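Local structure of putative ABC type-2 transporter (3CNI) at residues 13-18 and 26-31; 21-26 and 110-115; 46-51 and 81-86; 68-71 and 75-78. The protein is probably a membrane component of an ABC-2 type transporter, of which this chain forms one domain that holds calcium ions in the crystal. All coordinates share one frame; numbering follows the deposited sequence.

Contact 1: 13-18 and 26-31; sequences VAIVRE and LAEKAL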
loop_
_atom_site.group_PDB
_atom_site.type_symbol
_atom_site.label_atom_id
_atom_site.label_comp_id
_atom_site.label_asym_id
_atom_site.label_seq_id
_atom_site.Cartn_x
_atom_site.Cartn_y
_atom_site.Cartn_z
ATOM N N VAL A 13 -11.994 5.824 -11.237
ATOM C CA VAL A 13 -11.654 6.827 -10.260
ATOM C C VAL A 13 -11.882 8.247 -10.835
ATOM O O VAL A 13 -11.627 8.483 -11.974
ATOM C CB VAL A 13 -10.159 6.638 -9.828
ATOM C CG1 VAL A 13 -9.710 7.703 -8.875
ATOM C CG2 VAL A 13 -9.909 5.227 -9.227
ATOM N N ALA A 14 -12.412 9.154 -10.019
ATOM C CA ALA A 14 -12.411 10.597 -10.269
ATOM C C ALA A 14 -11.207 11.206 -9.596
ATOM O O ALA A 14 -10.952 10.946 -8.423
ATOM C CB ALA A 14 -13.648 11.259 -9.736
ATOM N N ILE A 15 -10.474 12.028 -10.348
ATOM C CA ILE A 15 -9.395 12.849 -9.791
ATOM C C ILE A 15 -9.843 14.293 -9.742
ATOM O O ILE A 15 -10.259 14.865 -10.711
ATOM C CB ILE A 15 -8.112 12.720 -10.589
ATOM C CG1 ILE A 15 -7.729 11.248 -10.764
ATOM C CG2 ILE A 15 -6.930 13.539 -9.925
ATOM C CD1 ILE A 15 -6.823 11.013 -12.034
ATOM N N VAL A 16 -9.786 14.863 -8.556
ATOM C CA VAL A 16 -10.162 16.268 -8.305
ATOM C C VAL A 16 -8.866 17.010 -7.896
ATOM O O VAL A 16 -8.280 16.736 -6.857
ATOM C CB VAL A 16 -11.167 16.343 -7.140
ATOM C CG1 VAL A 16 -11.244 17.744 -6.592
ATOM C CG2 VAL A 16 -12.492 15.837 -7.556
ATOM N N ARG A 17 -8.356 17.869 -8.758
ATOM C CA ARG A 17 -7.077 18.541 -8.460
ATOM C C ARG A 17 -7.391 19.954 -8.208
ATOM O O ARG A 17 -7.887 20.614 -9.078
ATOM C CB ARG A 17 -6.037 18.424 -9.573
ATOM C CG ARG A 17 -4.708 19.196 -9.199
ATOM C CD ARG A 17 -3.521 18.885 -10.099
ATOM N NE ARG A 17 -3.861 19.007 -11.505
ATOM C CZ ARG A 17 -4.032 20.136 -12.129
ATOM N NH1 ARG A 17 -4.338 20.115 -13.408
ATOM N NH2 ARG A 17 -3.873 21.287 -11.500
ATOM N N GLU A 18 -7.097 20.397 -6.999
ATOM C CA GLU A 18 -7.343 21.770 -6.609
ATOM C C GLU A 18 -6.089 22.623 -6.625
ATOM O O GLU A 18 -6.138 23.834 -6.748
ATOM C CB GLU A 18 -7.966 21.800 -5.220
ATOM C CG GLU A 18 -9.403 21.256 -5.195
ATOM C CD GLU A 18 -9.985 21.130 -3.778
ATOM O OE1 GLU A 18 -9.206 20.848 -2.796
ATOM O OE2 GLU A 18 -11.238 21.321 -3.657
ATOM N N LEU A 26 1.526 16.536 -11.919
ATOM C CA LEU A 26 2.273 15.335 -12.189
ATOM C C LEU A 26 1.692 14.132 -11.460
ATOM O O LEU A 26 1.661 13.039 -11.974
ATOM C CB LEU A 26 3.715 15.551 -11.775
ATOM C CG LEU A 26 4.734 14.630 -12.389
ATOM C CD1 LEU A 26 4.386 13.227 -11.905
ATOM C CD2 LEU A 26 4.789 14.841 -13.922
ATOM N N ALA A 27 1.161 14.391 -10.273
ATOM C CA ALA A 27 0.486 13.388 -9.509
ATOM C C ALA A 27 -0.795 12.984 -10.271
ATOM O O ALA A 27 -1.077 11.834 -10.478
ATOM C CB ALA A 27 0.158 13.911 -8.112
ATOM N N GLU A 28 -1.522 13.953 -10.747
ATOM C CA GLU A 28 -2.743 13.712 -11.467
ATOM C C GLU A 28 -2.521 12.831 -12.681
ATOM O O GLU A 28 -3.280 11.908 -12.972
ATOM C CB GLU A 28 -3.290 15.034 -11.978
ATOM C CG GLU A 28 -4.573 14.773 -12.712
ATOM C CD GLU A 28 -5.236 15.951 -13.363
ATOM O OE1 GLU A 28 -5.052 17.117 -12.998
ATOM O OE2 GLU A 28 -5.984 15.674 -14.291
ATOM N N LYS A 29 -1.483 13.201 -13.427
ATOM C CA LYS A 29 -1.042 12.468 -14.616
ATOM C C LYS A 29 -0.640 11.025 -14.315
ATOM O O LYS A 29 -0.971 10.095 -15.033
ATOM C CB LYS A 29 0.161 13.156 -15.264
ATOM C CG LYS A 29 -0.098 14.462 -15.984
ATOM C CD LYS A 29 1.218 14.966 -16.688
ATOM C CE LYS A 29 1.313 14.518 -18.129
ATOM N NZ LYS A 29 0.408 15.426 -18.905
ATOM N N ALA A 30 0.146 10.852 -13.273
ATOM C CA ALA A 30 0.571 9.519 -12.843
ATOM C C ALA A 30 -0.662 8.633 -12.454
ATOM O O ALA A 30 -0.789 7.451 -12.832
ATOM C CB ALA A 30 1.546 9.638 -11.665
ATOM N N LEU A 31 -1.560 9.208 -11.671
ATOM C CA LEU A 31 -2.726 8.458 -11.221
ATOM C C LEU A 31 -3.564 8.055 -12.440
ATOM O O LEU A 31 -4.063 6.952 -12.543
ATOM C CB LEU A 31 -3.576 9.282 -10.233
ATOM C CG LEU A 31 -2.934 9.314 -8.861
ATOM C CD1 LEU A 31 -3.457 10.493 -8.032
ATOM C CD2 LEU A 31 -3.096 7.918 -8.180
#

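Contact 2: 21-26 and 110-115; sequences GTIAEL and ASFLLN. With CA (calcium ion), chain C.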
loop_
_atom_site.group_PDB
_atom_site.type_symbol
_atom_site.label_atom_id
_atom_site.label_comp_id
_atom_site.label_asym_id
_atom_site.label_seq_id
_atom_site.Cartn_x
_atom_site.Cartn_y
_atom_site.Cartn_z
ATOM N N GLY A 21 -0.092 23.639 -8.982
ATOM C CA GLY A 21 1.342 23.445 -9.139
ATOM C C GLY A 21 1.717 22.244 -9.973
ATOM O O GLY A 21 0.947 21.298 -10.112
ATOM N N THR A 22 2.946 22.310 -10.485
ATOM C CA THR A 22 3.538 21.328 -11.415
ATOM C C THR A 22 3.607 19.944 -10.846
ATOM O O THR A 22 3.211 18.969 -11.489
ATOM C CB THR A 22 4.949 21.805 -11.945
ATOM O OG1 THR A 22 4.752 22.975 -12.734
ATOM C CG2 THR A 22 5.678 20.763 -12.830
ATOM N N ILE A 23 4.068 19.811 -9.617
ATOM C CA ILE A 23 4.164 18.455 -9.047
ATOM C C ILE A 23 2.741 17.859 -8.800
ATOM O O ILE A 23 2.519 16.660 -8.997
ATOM C CB ILE A 23 5.073 18.404 -7.801
ATOM C CG1 ILE A 23 5.423 16.928 -7.513
ATOM C CG2 ILE A 23 4.396 19.014 -6.585
ATOM C CD1 ILE A 23 6.395 16.411 -8.536
ATOM N N ALA A 24 1.791 18.695 -8.364
ATOM C CA ALA A 24 0.356 18.299 -8.371
ATOM C C ALA A 24 -0.090 17.808 -9.729
ATOM O O ALA A 24 -0.743 16.799 -9.850
ATOM C CB ALA A 24 -0.557 19.485 -7.989
ATOM N N GLU A 25 0.153 18.607 -10.760
ATOM C CA GLU A 25 -0.202 18.158 -12.143
ATOM C C GLU A 25 0.352 16.781 -12.476
ATOM O O GLU A 25 -0.283 15.954 -13.150
ATOM C CB GLU A 25 0.215 19.126 -13.195
ATOM C CG GLU A 25 -0.469 20.436 -13.048
ATOM C CD GLU A 25 -0.045 21.409 -14.115
ATOM O OE1 GLU A 25 0.790 21.021 -14.958
ATOM O OE2 GLU A 25 -0.531 22.572 -14.124
ATOM N N LEU A 26 1.526 16.536 -11.919
ATOM C CA LEU A 26 2.273 15.335 -12.189
ATOM C C LEU A 26 1.692 14.132 -11.460
ATOM O O LEU A 26 1.661 13.039 -11.974
ATOM C CB LEU A 26 3.715 15.551 -11.775
ATOM C CG LEU A 26 4.734 14.630 -12.389
ATOM C CD1 LEU A 26 4.386 13.227 -11.905
ATOM C CD2 LEU A 26 4.789 14.841 -13.922
ATOM N N ALA A 110 9.317 10.279 -7.116
ATOM C CA ALA A 110 10.580 10.265 -6.391
ATOM C C ALA A 110 11.667 11.147 -6.964
ATOM O O ALA A 110 12.376 11.806 -6.221
ATOM C CB ALA A 110 11.078 8.831 -6.195
ATOM N N SER A 111 11.810 11.145 -8.279
ATOM C CA SER A 111 12.866 11.900 -8.972
ATOM C C SER A 111 12.753 13.374 -8.671
ATOM O O SER A 111 13.755 14.172 -8.806
ATOM C CB SER A 111 12.736 11.787 -10.498
ATOM O OG SER A 111 13.341 10.634 -11.011
ATOM N N PHE A 112 11.535 13.777 -8.303
ATOM C CA PHE A 112 11.253 15.175 -8.111
ATOM C C PHE A 112 11.642 15.573 -6.675
ATOM O O PHE A 112 11.710 16.737 -6.322
ATOM C CB PHE A 112 9.786 15.466 -8.475
ATOM C CG PHE A 112 9.242 14.633 -9.682
ATOM C CD1 PHE A 112 7.968 14.091 -9.660
ATOM C CD2 PHE A 112 9.999 14.422 -10.808
ATOM C CE1 PHE A 112 7.477 13.352 -10.723
ATOM C CE2 PHE A 112 9.499 13.702 -11.883
ATOM C CZ PHE A 112 8.251 13.174 -11.829
ATOM N N LEU A 113 11.968 14.577 -5.903
ATOM C CA LEU A 113 12.323 14.814 -4.524
ATOM C C LEU A 113 13.801 14.717 -4.336
ATOM O O LEU A 113 14.295 14.790 -3.212
ATOM C CB LEU A 113 11.609 13.821 -3.626
ATOM C CG LEU A 113 10.085 13.781 -3.756
ATOM C CD1 LEU A 113 9.523 12.666 -2.873
ATOM C CD2 LEU A 113 9.489 15.161 -3.438
ATOM N N LEU A 114 14.525 14.561 -5.435
ATOM C CA LEU A 114 15.991 14.387 -5.354
ATOM C C LEU A 114 16.698 15.723 -5.226
ATOM O O LEU A 114 17.884 15.771 -4.935
ATOM C CB LEU A 114 16.546 13.602 -6.557
ATOM C CG LEU A 114 16.159 12.126 -6.611
ATOM C CD1 LEU A 114 16.625 11.532 -7.970
ATOM C CD2 LEU A 114 16.694 11.335 -5.379
ATOM N N ASN A 115 15.930 16.796 -5.326
ATOM C CA ASN A 115 16.509 18.156 -5.548
ATOM C C ASN A 115 17.178 18.767 -4.247
ATOM O O ASN A 115 18.373 19.065 -4.222
ATOM C CB ASN A 115 15.463 19.158 -6.131
ATOM C CG ASN A 115 14.609 18.570 -7.327
ATOM O OD1 ASN A 115 13.699 19.253 -7.870
ATOM N ND2 ASN A 115 14.898 17.310 -7.717
HETATM CA CA CA C . 0.956 24.078 -15.617
HETATM O O HOH W 1 1.641 24.353 -13.271
#

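Contact 3: 46-51 and 81-86; sequences EAEEAV and VWYLRG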
loop_
_atom_site.group_PDB
_atom_site.type_symbol
_atom_site.label_atom_id
_atom_site.label_comp_id
_atom_site.label_asym_id
_atom_site.label_seq_id
_atom_site.Cartn_x
_atom_site.Cartn_y
_atom_site.Cartn_z
ATOM N N GLU A 46 -18.912 17.776 -8.843
ATOM C CA GLU A 46 -19.026 17.184 -10.164
ATOM C C GLU A 46 -18.303 15.825 -10.201
ATOM O O GLU A 46 -18.652 14.949 -11.001
ATOM C CB GLU A 46 -18.453 18.152 -11.209
ATOM C CG GLU A 46 -18.470 17.676 -12.690
ATOM C CD GLU A 46 -19.754 18.015 -13.451
ATOM O OE1 GLU A 46 -19.924 19.182 -13.869
ATOM O OE2 GLU A 46 -20.588 17.099 -13.637
ATOM N N ALA A 47 -17.292 15.644 -9.355
ATOM C CA ALA A 47 -16.561 14.371 -9.342
ATOM C C ALA A 47 -17.451 13.376 -8.609
ATOM O O ALA A 47 -17.550 12.215 -8.992
ATOM C CB ALA A 47 -15.155 14.477 -8.684
ATOM N N GLU A 48 -18.089 13.867 -7.560
ATOM C CA GLU A 48 -19.059 13.105 -6.816
ATOM C C GLU A 48 -20.200 12.633 -7.699
ATOM O O GLU A 48 -20.788 11.583 -7.481
ATOM C CB GLU A 48 -19.632 13.911 -5.654
ATOM C CG GLU A 48 -20.812 13.170 -5.051
ATOM C CD GLU A 48 -21.136 13.549 -3.630
ATOM O OE1 GLU A 48 -22.053 14.374 -3.437
ATOM O OE2 GLU A 48 -20.509 12.983 -2.704
ATOM N N GLU A 49 -20.509 13.422 -8.716
ATOM C CA GLU A 49 -21.625 13.123 -9.574
ATOM C C GLU A 49 -21.259 12.108 -10.638
ATOM O O GLU A 49 -22.017 11.186 -10.912
ATOM C CB GLU A 49 -22.214 14.397 -10.150
ATOM C CG GLU A 49 -22.960 15.217 -9.058
ATOM N N ALA A 50 -20.058 12.229 -11.177
ATOM C CA ALA A 50 -19.535 11.215 -12.095
ATOM C C ALA A 50 -19.359 9.864 -11.381
ATOM O O ALA A 50 -19.548 8.822 -11.990
ATOM C CB ALA A 50 -18.227 11.665 -12.762
ATOM N N VAL A 51 -19.056 9.900 -10.089
ATOM C CA VAL A 51 -18.793 8.689 -9.319
ATOM C C VAL A 51 -20.096 7.931 -8.996
ATOM O O VAL A 51 -20.174 6.730 -9.126
ATOM C CB VAL A 51 -17.988 8.986 -8.025
ATOM C CG1 VAL A 51 -18.355 8.042 -7.001
ATOM C CG2 VAL A 51 -16.459 8.950 -8.319
ATOM N N VAL A 81 -11.879 9.668 -1.100
ATOM C CA VAL A 81 -13.272 9.461 -0.683
ATOM C C VAL A 81 -13.767 8.199 -1.363
ATOM O O VAL A 81 -13.766 8.088 -2.591
ATOM C CB VAL A 81 -14.194 10.655 -1.066
ATOM C CG1 VAL A 81 -15.548 10.539 -0.390
ATOM C CG2 VAL A 81 -13.501 11.986 -0.714
ATOM N N TRP A 82 -14.150 7.237 -0.549
ATOM C CA TRP A 82 -14.590 5.952 -1.051
ATOM C C TRP A 82 -16.070 5.844 -1.049
ATOM O O TRP A 82 -16.703 6.325 -0.156
ATOM C CB TRP A 82 -14.042 4.805 -0.194
ATOM C CG TRP A 82 -12.547 4.698 -0.099
ATOM C CD1 TRP A 82 -11.736 5.238 0.880
ATOM C CD2 TRP A 82 -11.697 3.921 -0.941
ATOM N NE1 TRP A 82 -10.454 4.860 0.666
ATOM C CE2 TRP A 82 -10.395 4.050 -0.443
ATOM C CE3 TRP A 82 -11.917 3.106 -2.054
ATOM C CZ2 TRP A 82 -9.299 3.404 -1.037
ATOM C CZ3 TRP A 82 -10.826 2.494 -2.645
ATOM C CH2 TRP A 82 -9.546 2.623 -2.118
ATOM N N TYR A 83 -16.606 5.211 -2.080
ATOM C CA TYR A 83 -18.054 5.024 -2.235
ATOM C C TYR A 83 -18.348 3.536 -2.263
ATOM O O TYR A 83 -18.339 2.873 -3.333
ATOM C CB TYR A 83 -18.589 5.682 -3.501
ATOM C CG TYR A 83 -18.534 7.187 -3.408
ATOM C CD1 TYR A 83 -19.694 7.932 -3.205
ATOM C CD2 TYR A 83 -17.311 7.864 -3.467
ATOM C CE1 TYR A 83 -19.645 9.286 -3.079
ATOM C CE2 TYR A 83 -17.266 9.233 -3.355
ATOM C CZ TYR A 83 -18.434 9.931 -3.152
ATOM O OH TYR A 83 -18.432 11.288 -3.017
ATOM N N LEU A 84 -18.616 3.034 -1.062
ATOM C CA LEU A 84 -18.977 1.652 -0.887
ATOM C C LEU A 84 -20.487 1.495 -0.937
ATOM O O LEU A 84 -21.243 2.204 -0.265
ATOM C CB LEU A 84 -18.430 1.093 0.427
ATOM C CG LEU A 84 -16.939 1.279 0.669
ATOM C CD1 LEU A 84 -16.626 0.558 2.030
ATOM C CD2 LEU A 84 -16.094 0.791 -0.513
ATOM N N ARG A 85 -20.896 0.601 -1.816
ATOM C CA ARG A 85 -22.293 0.278 -2.001
ATOM C C ARG A 85 -22.452 -1.196 -1.793
ATOM O O ARG A 85 -23.129 -1.863 -2.531
ATOM C CB ARG A 85 -22.722 0.607 -3.423
ATOM C CG ARG A 85 -22.645 2.084 -3.782
ATOM C CD ARG A 85 -22.401 2.312 -5.269
ATOM N NE ARG A 85 -22.077 3.719 -5.546
ATOM C CZ ARG A 85 -20.896 4.150 -5.955
ATOM N NH1 ARG A 85 -19.908 3.297 -6.172
ATOM N NH2 ARG A 85 -20.712 5.443 -6.192
ATOM N N GLY A 86 -21.779 -1.699 -0.801
ATOM C CA GLY A 86 -21.641 -3.124 -0.633
ATOM C C GLY A 86 -20.318 -3.433 0.029
ATOM O O GLY A 86 -19.348 -2.656 -0.035
#

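Contact 4: 68-71 and 75-78; sequences QSLE and KARL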
loop_
_atom_site.group_PDB
_atom_site.type_symbol
_atom_site.label_atom_id
_atom_site.label_comp_id
_atom_site.label_asym_id
_atom_site.label_seq_id
_atom_site.Cartn_x
_atom_site.Cartn_y
_atom_site.Cartn_z
ATOM N N GLN A 68 3.419 22.847 -2.716
ATOM C CA GLN A 68 4.146 23.609 -1.732
ATOM C C GLN A 68 4.655 22.775 -0.549
ATOM O O GLN A 68 5.750 22.983 -0.031
ATOM C CB GLN A 68 3.231 24.703 -1.197
ATOM C CG GLN A 68 3.924 25.719 -0.338
ATOM C CD GLN A 68 2.941 26.803 0.102
ATOM O OE1 GLN A 68 1.721 26.592 0.058
ATOM N NE2 GLN A 68 3.450 27.946 0.517
ATOM N N SER A 69 3.842 21.843 -0.095
ATOM C CA SER A 69 4.287 20.967 0.956
ATOM C C SER A 69 5.549 20.296 0.488
ATOM O O SER A 69 6.566 20.402 1.125
ATOM C CB SER A 69 3.242 19.929 1.251
ATOM O OG SER A 69 2.135 20.589 1.774
ATOM N N LEU A 70 5.466 19.627 -0.643
ATOM C CA LEU A 70 6.570 18.838 -1.156
ATOM C C LEU A 70 7.822 19.686 -1.410
ATOM O O LEU A 70 8.951 19.218 -1.228
ATOM C CB LEU A 70 6.160 18.064 -2.415
ATOM C CG LEU A 70 5.142 16.955 -2.207
ATOM C CD1 LEU A 70 4.804 16.239 -3.536
ATOM C CD2 LEU A 70 5.595 15.922 -1.134
ATOM N N GLU A 71 7.624 20.960 -1.705
ATOM C CA GLU A 71 8.751 21.867 -1.998
ATOM C C GLU A 71 9.386 22.329 -0.699
ATOM O O GLU A 71 10.568 22.694 -0.640
ATOM C CB GLU A 71 8.326 23.038 -2.910
ATOM C CG GLU A 71 7.788 22.509 -4.266
ATOM C CD GLU A 71 7.647 23.550 -5.397
ATOM O OE1 GLU A 71 8.446 24.499 -5.497
ATOM O OE2 GLU A 71 6.717 23.373 -6.219
ATOM N N LYS A 75 5.344 16.302 3.984
ATOM C CA LYS A 75 4.402 15.360 3.402
ATOM C C LYS A 75 3.229 16.139 2.809
ATOM O O LYS A 75 2.743 17.064 3.434
ATOM C CB LYS A 75 3.876 14.317 4.420
ATOM C CG LYS A 75 4.912 13.263 4.872
ATOM C CD LYS A 75 4.514 12.524 6.154
ATOM C CE LYS A 75 3.786 11.270 5.833
ATOM N NZ LYS A 75 3.915 10.154 6.855
ATOM N N ALA A 76 2.826 15.758 1.585
ATOM C CA ALA A 76 1.682 16.373 0.951
ATOM C C ALA A 76 0.478 15.528 1.315
ATOM O O ALA A 76 0.574 14.299 1.460
ATOM C CB ALA A 76 1.865 16.447 -0.536
ATOM N N ARG A 77 -0.644 16.205 1.439
ATOM C CA ARG A 77 -1.917 15.593 1.779
ATOM C C ARG A 77 -2.589 15.080 0.528
ATOM O O ARG A 77 -2.666 15.744 -0.489
ATOM C CB ARG A 77 -2.833 16.628 2.493
ATOM C CG ARG A 77 -4.118 16.052 3.146
ATOM C CD ARG A 77 -4.966 17.199 3.755
ATOM N NE ARG A 77 -5.900 16.785 4.834
ATOM N N LEU A 78 -3.010 13.840 0.592
ATOM C CA LEU A 78 -3.801 13.255 -0.480
ATOM C C LEU A 78 -5.058 12.611 0.147
ATOM O O LEU A 78 -4.943 11.797 1.064
ATOM C CB LEU A 78 -2.968 12.248 -1.282
ATOM C CG LEU A 78 -3.573 11.702 -2.573
ATOM C CD1 LEU A 78 -3.202 12.537 -3.743
ATOM C CD2 LEU A 78 -3.153 10.254 -2.862
#

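Contact 1: 13-18 and 26-31
Within the beta-alpha-beta unit made of strand 12-17, helix 22-32 and strand 36-41, Arg17 and Ile15 of the first strand meet Glu28 and Leu31 of the helix, which runs back almost antiparallel at 174° to the strand. A salt bridge carries the polar half. One carboxylate oxygen does the work: Arg17 NE reaches Glu28 OE1 at 2.7 Å, nearly along the C-O axis, and a weak second bond comes to that oxygen from Arg17 NH1 at 3.1 Å. The two flat groups are nearly coplanar, 26° apart. A bend at chi3 (50°) in the otherwise stretched arginine turns the edge holding NE and NH1 to the acid, while NH2 bonds to Asp19 O. Losing the guanidinium, as with an alanine here, is likely to leave the Glu28 carboxylate without this cationic mate. Deeper in the domain the contact turns apolar, with Ile15 CG2 lying 3.9 Å from Glu28 CG. Ile15 CD1, on the other branch, lies 4.1 Å from Leu31 CB. Ile62 and Ile60 of strand 58-62 adjoin Ile15 and Leu31 respectively. The Ile15 backbone bonds to Tyr39 and Gly41 of the parallel strand 36-41, and helix 22-32 joins these neighbours as a classic beta-alpha-beta crossover.

Contact 2: 21-26 and 110-115
Phe112 leaves the 3-10 turn after helix 89-107 and reaches across to Ile23 and Leu26 near the start of helix 22-32; the account holds for one of its two modelled conformers. Phe112 CB lies 3.5 Å from Ile23 CD1, and CG is at a similar distance from that methyl. The approach of ring atom CD1 to the isoleucine is shorter than carbons allow and is doubtful. Further out, Phe112 CE1 comes to 3.5 Å from Leu26 CG, with the CD1 methyl of the leucine also beside it, and Phe112 CZ at the tip lies 3.8 Å from Leu26 CG. The leucine meets the outer end of the ring, the two side chains crossing at about a right angle. With CG anti to the backbone N (chi1 -160°), its branch is swung toward the phenylalanine. An alanine at Leu26 is likely to open a gap beside CE1 and CZ and let the ring turn more freely. Elsewhere on this helical turn, Glu25 OE2 binds a calcium ion at 2.6 Å, and a water on the same ion makes a weak hydrogen bond to Thr22 OG1. Ile23 also packs on Ser67 and Leu70 of helix 66-72, while Ala110, Ser111 and Leu114 lie against Leu89 of the second subunit; the contact therefore ties the start of helix 22-32 to a loop at the subunit interface.

Contact 3: 46-51 and 81-86
Tyr83, near the end of strand 76-84, meets helix 44-54 with both its hydroxyl and its ring, through Glu48 and Val51. The hydrogen bond runs from Tyr83 OH to Glu48 OE2 at 2.7 Å, on the lone pair of that oxygen pointing away from OE1. The acceptor lies at the ring edge, in its plane, yet the carboxylate itself stands almost perpendicular to the ring (89°). Although its CA-CB bond does not aim at the strand, Glu48 reaches the hydroxyl through an extended chain, CG anti to the backbone N (chi1 170°).

The CH-pi contact comes one helical turn on. Val51 CG1 sits over one face of the tyrosine, 3.8 Å from the ring centroid and only 16° off the normal. Ring and hydroxyl are thus held separately, and together these contacts probably restrict the rotation of the tyrosine; Tyr134 of strand 127-135 stacks with the ring as well.

A mixed contact closes the row: the guanidinium of Arg85 brings NH2 to 3.6 Å from the same Val51 CG1, the methyl lying at its edge. Arg85 NH1 hydrogen-bonds to Ala56 O.

On the sheet side of the helix, Ala47 and Val51 rest on Ala14 of strand 12-17 and Ile59 of strand 58-62. Helix 44-54 links strand 36-41 to strand 58-62 by passing over strand 12-17 between them, the crossover of an alpha/beta domain with helices laid on a central sheet.

Contact 4: 68-71 and 75-78
Leu70 has CG beside its backbone N and anti to the carbonyl carbon (chi1 -68°), and this turn carries its branch to Ala76 although its CB does not point there. Leu70 CG comes to 3.7 Å from Ala76 CB, and Leu70 CD2 lies alongside at 3.8 Å from the same atom, so the alanine methyl rests against the branch point of the leucine. Ser69 has a similar first torsion (chi1 -66°), which directs its OG back along the helix to a hydrogen bond with Gly65 O. What the serine offers the strand is therefore mainly its CB: Ser69 CB is 3.6 Å from Lys75 O and 4.1 Å from Ala76 CB. The CA atoms of Ser69 and Ala76 are 5.3 Å apart, a close approach that these small side chains permit.

No hydrogen bond crosses between 68-71 and 75-78, and the join is one of van der Waals contact. Lys75 contributes through its backbone; its CB points away from the helix, and NZ makes a salt bridge with Asp125. A short turn is all that separates helix 66-72 from the strand it packs against.

Beyond this helix-to-strand turn, Leu70 touches Leu122, and its CD1 meets Ile23 of helix 22-32. Ala76 is bonded through its backbone to Pro126 and Glu128, entering the sheet beside strand 127-135, so the end of helix 66-72 is set between helix 22-32 and the first residues of strand 76-84.

Contacts 1, 3 and 4 are partly buried, contact 1 nearest the centre of the chain and 3 and 4 on opposite sides of it, whereas contact 2 is at the surface. Contacts 1 and 2 share helix 22-32, whose Leu26 lies in both ranges but touches only in contact 2; contacts 3 and 4 use the two ends of strand 76-84. Strand 12-17 joins contacts 1 and 3, since Ala14 and Val16 pack on Ala47 while the alternate residues Ile15 and Arg17 turn to helix 22-32. Polar bonds with glutamates appear in contacts 1 and 3, charged in the first and through a hydroxyl in the second. No hydrogen bond crosses contacts 2 and 4, which rest mainly on van der Waals packing and touch through Ile23 and Leu70.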